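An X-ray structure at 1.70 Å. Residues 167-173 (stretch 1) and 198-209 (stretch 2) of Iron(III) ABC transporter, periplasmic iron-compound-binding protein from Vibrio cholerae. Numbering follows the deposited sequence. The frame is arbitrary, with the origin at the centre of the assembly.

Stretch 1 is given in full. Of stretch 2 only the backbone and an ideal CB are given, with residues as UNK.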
# COMPACT_ATOMS: atom_id res chain seq x y z
N GLY A 167 7.46 -17.52 9.39
CA GLY A 167 8.68 -18.24 9.12
C GLY A 167 9.04 -18.36 7.65
O GLY A 167 10.13 -18.83 7.32
N ASN A 168 8.13 -17.95 6.76
CA ASN A 168 8.39 -17.98 5.33
C ASN A 168 9.05 -16.70 4.87
O ASN A 168 8.55 -15.62 5.16
CB ASN A 168 7.09 -18.12 4.54
CG ASN A 168 6.35 -19.40 4.85
OD1 ASN A 168 5.17 -19.37 5.18
ND2 ASN A 168 7.04 -20.52 4.73
N LEU A 169 10.17 -16.81 4.16
CA LEU A 169 10.79 -15.65 3.53
C LEU A 169 10.43 -15.68 2.06
O LEU A 169 10.59 -16.71 1.41
CB LEU A 169 12.31 -15.71 3.67
CG LEU A 169 12.86 -15.65 5.09
CD1 LEU A 169 14.38 -15.64 5.06
CD2 LEU A 169 12.33 -14.42 5.80
N THR A 170 9.94 -14.56 1.53
CA THR A 170 9.62 -14.45 0.11
C THR A 170 10.26 -13.19 -0.44
O THR A 170 10.56 -12.25 0.30
CB THR A 170 8.10 -14.42 -0.14
OG1 THR A 170 7.51 -13.39 0.66
CG2 THR A 170 7.46 -15.76 0.23
N THR A 171 10.48 -13.18 -1.76
CA THR A 171 11.06 -12.01 -2.40
C THR A 171 10.16 -11.51 -3.53
O THR A 171 9.39 -12.28 -4.13
CB THR A 171 12.50 -12.28 -2.90
OG1 THR A 171 13.12 -11.05 -3.29
CG2 THR A 171 12.50 -13.25 -4.08
N PHE A 172 10.24 -10.21 -3.80
CA PHE A 172 9.40 -9.54 -4.77
C PHE A 172 10.29 -8.62 -5.58
O PHE A 172 11.25 -8.06 -5.04
CB PHE A 172 8.37 -8.67 -4.05
CG PHE A 172 7.35 -9.45 -3.26
CD1 PHE A 172 6.07 -9.62 -3.76
CD2 PHE A 172 7.65 -9.97 -2.01
CE1 PHE A 172 5.12 -10.32 -3.04
CE2 PHE A 172 6.70 -10.68 -1.29
CZ PHE A 172 5.43 -10.85 -1.80
N GLY A 173 9.98 -8.44 -6.86
CA GLY A 173 10.78 -7.59 -7.72
C GLY A 173 10.04 -6.39 -8.29
O GLY A 173 9.03 -5.94 -7.73
N UNK A 198 1.55 -12.99 -7.71
CA UNK A 198 0.92 -12.24 -6.63
C UNK A 198 1.67 -12.29 -5.29
O UNK A 198 2.03 -11.24 -4.74
CB UNK A 198 -0.50 -12.77 -6.43
N UNK A 199 1.92 -13.49 -4.78
CA UNK A 199 2.42 -13.68 -3.42
C UNK A 199 3.94 -13.82 -3.28
O UNK A 199 4.41 -14.27 -2.23
CB UNK A 199 1.76 -14.93 -2.83
N UNK A 200 4.69 -13.45 -4.31
CA UNK A 200 6.14 -13.50 -4.23
C UNK A 200 6.74 -14.87 -4.49
O UNK A 200 6.03 -15.83 -4.78
CB UNK A 200 6.59 -13.02 -2.85
N UNK A 201 8.07 -14.96 -4.40
CA UNK A 201 8.77 -16.22 -4.60
C UNK A 201 9.46 -16.65 -3.32
O UNK A 201 10.08 -15.83 -2.63
CB UNK A 201 9.79 -16.10 -5.74
N UNK A 202 9.37 -17.93 -3.00
CA UNK A 202 9.93 -18.43 -1.76
C UNK A 202 11.45 -18.46 -1.80
O UNK A 202 12.06 -18.98 -2.74
CB UNK A 202 9.39 -19.83 -1.46
N UNK A 203 12.07 -17.91 -0.76
CA UNK A 203 13.52 -17.92 -0.63
C UNK A 203 13.93 -18.46 0.74
O UNK A 203 13.17 -19.19 1.38
CB UNK A 203 14.09 -16.51 -0.84
N UNK A 204 15.13 -18.11 1.19
CA UNK A 204 15.68 -18.62 2.43
C UNK A 204 16.79 -17.69 2.86
O UNK A 204 17.17 -16.78 2.12
CB UNK A 204 16.18 -20.06 2.28
N UNK A 205 17.33 -17.89 4.06
CA UNK A 205 18.46 -17.09 4.49
C UNK A 205 19.70 -17.40 3.65
O UNK A 205 20.54 -16.54 3.40
CB UNK A 205 18.75 -17.33 5.97
N UNK A 206 19.80 -18.64 3.20
CA UNK A 206 20.91 -19.04 2.34
C UNK A 206 20.88 -18.24 1.03
O UNK A 206 21.93 -17.83 0.52
CB UNK A 206 20.85 -20.54 2.05
N UNK A 207 19.69 -18.03 0.50
CA UNK A 207 19.50 -17.25 -0.72
C UNK A 207 19.91 -15.78 -0.51
O UNK A 207 20.55 -15.18 -1.38
CB UNK A 207 18.04 -17.33 -1.17
N UNK A 208 19.56 -15.22 0.64
CA UNK A 208 19.93 -13.84 0.96
C UNK A 208 21.45 -13.71 1.06
O UNK A 208 22.04 -12.80 0.47
CB UNK A 208 19.27 -13.39 2.27
N UNK A 209 22.07 -14.63 1.78
CA UNK A 209 23.52 -14.63 1.94
C UNK A 209 24.25 -14.89 0.62
O UNK A 209 25.21 -14.19 0.29
CB UNK A 209 23.93 -15.68 2.97

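At 198 and 199 both CA-to-CB bonds point away from stretch 1, with nothing of it within 5.5 Å of either ideal CB, so the contact asks little and polar residues suit. They are Ser198 and His199, which contribute mainly backbone: Ser198 O lies 3.6 Å from Phe172 CE1, near the plane of the ring at its edge.

Position 200 is the most tightly specified. Its phi is 81°, which already favours glycine, and the CB vector aims at stretch 1: an ideal CB would sit 2.7 Å from Phe172 CZ, a clash, and only 3.2 Å from Thr171 O. Any side chain would have to begin jammed against the face of the ring. The residue is Gly200, and the bare CA rests over a face of the Phe172 ring, 3.8 Å from Gly200 CA to the ring centroid, a CH-pi contact.

At 201 the backbone pairs with Thr171 in antiparallel register, with N donating to Thr171 O (3.0 Å) and O accepting from Thr171 N (2.8 Å). The CB lies on the same sheet face as Thr171, 4.2 Å from Thr171 O. Stretch 1 offers no charge here, so beta-branched, polar or acidic residues would all fit. It is Asp201, whose side chain makes no hydrogen bond to stretch 1; its CB stays 4.2 Å from Thr171 CG2.

Position 202 faces Thr170 in a non-hydrogen-bonded pair, CA to CA 4.4 Å, with both side chains on one face. Thr170 CG2 and Asn168 CB offer carbon to cover, so a flexible aliphatic or a longer chain with an aliphatic stem would serve. Leu202 (chi1 t, chi2 p) brings CD1 to 4.1 Å from Thr170 CG2 and 4.2 Å from Asn168 CB.

At 203 N donates to Leu169 O (2.9 Å, nearly straight at 175°). The CB points sideways, 4.9 Å from Thr171 CG2, and Leu169 CB is also within reach of a branched aliphatic; valine, isoleucine or leucine are reasonable guesses. Ile203 fills the place with both branches: CG1 is 3.8 Å from Leu169 CB, CG2 3.6 Å from Thr171 CG2. A water joins its O (2.8 Å) to Leu169 N (2.9 Å).

Position 204 points away and immediately precedes a helix, which calls for serine, threonine, aspartate or asparagine. Ser204 OG caps it, accepting from the N of 207 at 3.2 Å.

At 205 the CB points sideways, 4.8 Å from Leu169 CD1; a large apolar residue could reach that methyl. Phe205 lays a ring face on it, Leu169 CD1 to centroid 3.6 Å.

Position 207 points toward stretch 1 from a distance, so a long side chain is needed. Tyr207 OH comes 3.9 Å from Thr171 CG2, and a water bridges Tyr207 OH (2.7 Å) to Thr171 OG1 (2.8 Å).

Position 208 also points toward stretch 1, where an aliphatic could meet Leu169; Ile208 CD1 ends 4.0 Å from Leu169 CD1.

Positions 206 and 209 are out of reach: Glu206 and Arg209.

Stretch 2 198-209: SHGDLISFEYIR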
# COMPACT_ATOMS: atom_id res chain seq x y z
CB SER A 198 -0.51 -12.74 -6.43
OG SER A 198 -0.53 -14.14 -6.23
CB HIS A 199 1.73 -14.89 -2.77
CG HIS A 199 1.99 -16.19 -3.48
ND1 HIS A 199 2.40 -16.28 -4.78
CD2 HIS A 199 1.87 -17.48 -3.04
CE1 HIS A 199 2.54 -17.54 -5.13
NE2 HIS A 199 2.22 -18.29 -4.09
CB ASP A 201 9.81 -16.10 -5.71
CG ASP A 201 9.18 -16.04 -7.10
OD1 ASP A 201 8.75 -17.10 -7.61
OD2 ASP A 201 9.11 -14.93 -7.68
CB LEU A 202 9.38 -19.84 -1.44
CG LEU A 202 9.68 -20.34 -0.02
CD1 LEU A 202 8.85 -19.57 1.01
CD2 LEU A 202 9.40 -21.83 0.09
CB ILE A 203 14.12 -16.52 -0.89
CG1 ILE A 203 13.53 -15.49 0.07
CG2 ILE A 203 13.86 -16.10 -2.33
CD1 ILE A 203 14.29 -14.16 0.08
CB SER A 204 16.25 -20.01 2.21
OG SER A 204 17.28 -19.97 1.23
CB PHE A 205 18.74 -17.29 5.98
CG PHE A 205 17.72 -16.65 6.87
CD1 PHE A 205 17.58 -15.27 6.92
CD2 PHE A 205 16.90 -17.43 7.68
CE1 PHE A 205 16.63 -14.68 7.75
CE2 PHE A 205 15.96 -16.85 8.50
CZ PHE A 205 15.82 -15.47 8.54
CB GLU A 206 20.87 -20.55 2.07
CG GLU A 206 21.27 -21.42 3.28
CD GLU A 206 20.19 -21.55 4.36
OE1 GLU A 206 19.13 -20.90 4.25
OE2 GLU A 206 20.41 -22.32 5.32
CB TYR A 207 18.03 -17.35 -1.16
CG TYR A 207 17.57 -16.43 -2.26
CD1 TYR A 207 17.32 -16.92 -3.54
CD2 TYR A 207 17.33 -15.08 -2.02
CE1 TYR A 207 16.87 -16.09 -4.55
CE2 TYR A 207 16.88 -14.24 -3.03
CZ TYR A 207 16.65 -14.75 -4.29
OH TYR A 207 16.19 -13.93 -5.30
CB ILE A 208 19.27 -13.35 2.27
CG1 ILE A 208 17.75 -13.29 2.12
CG2 ILE A 208 19.81 -11.98 2.67
CD1 ILE A 208 17.01 -13.05 3.43
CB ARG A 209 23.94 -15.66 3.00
CG ARG A 209 25.44 -15.90 3.10
CD ARG A 209 26.20 -14.62 3.41
NE ARG A 209 27.64 -14.85 3.46
CZ ARG A 209 28.50 -14.47 2.53
NH1 ARG A 209 28.08 -13.81 1.46
NH2 ARG A 209 29.80 -14.73 2.67
O HOH W 1 11.40 -19.35 3.57
O HOH W 2 15.58 -11.44 -4.56
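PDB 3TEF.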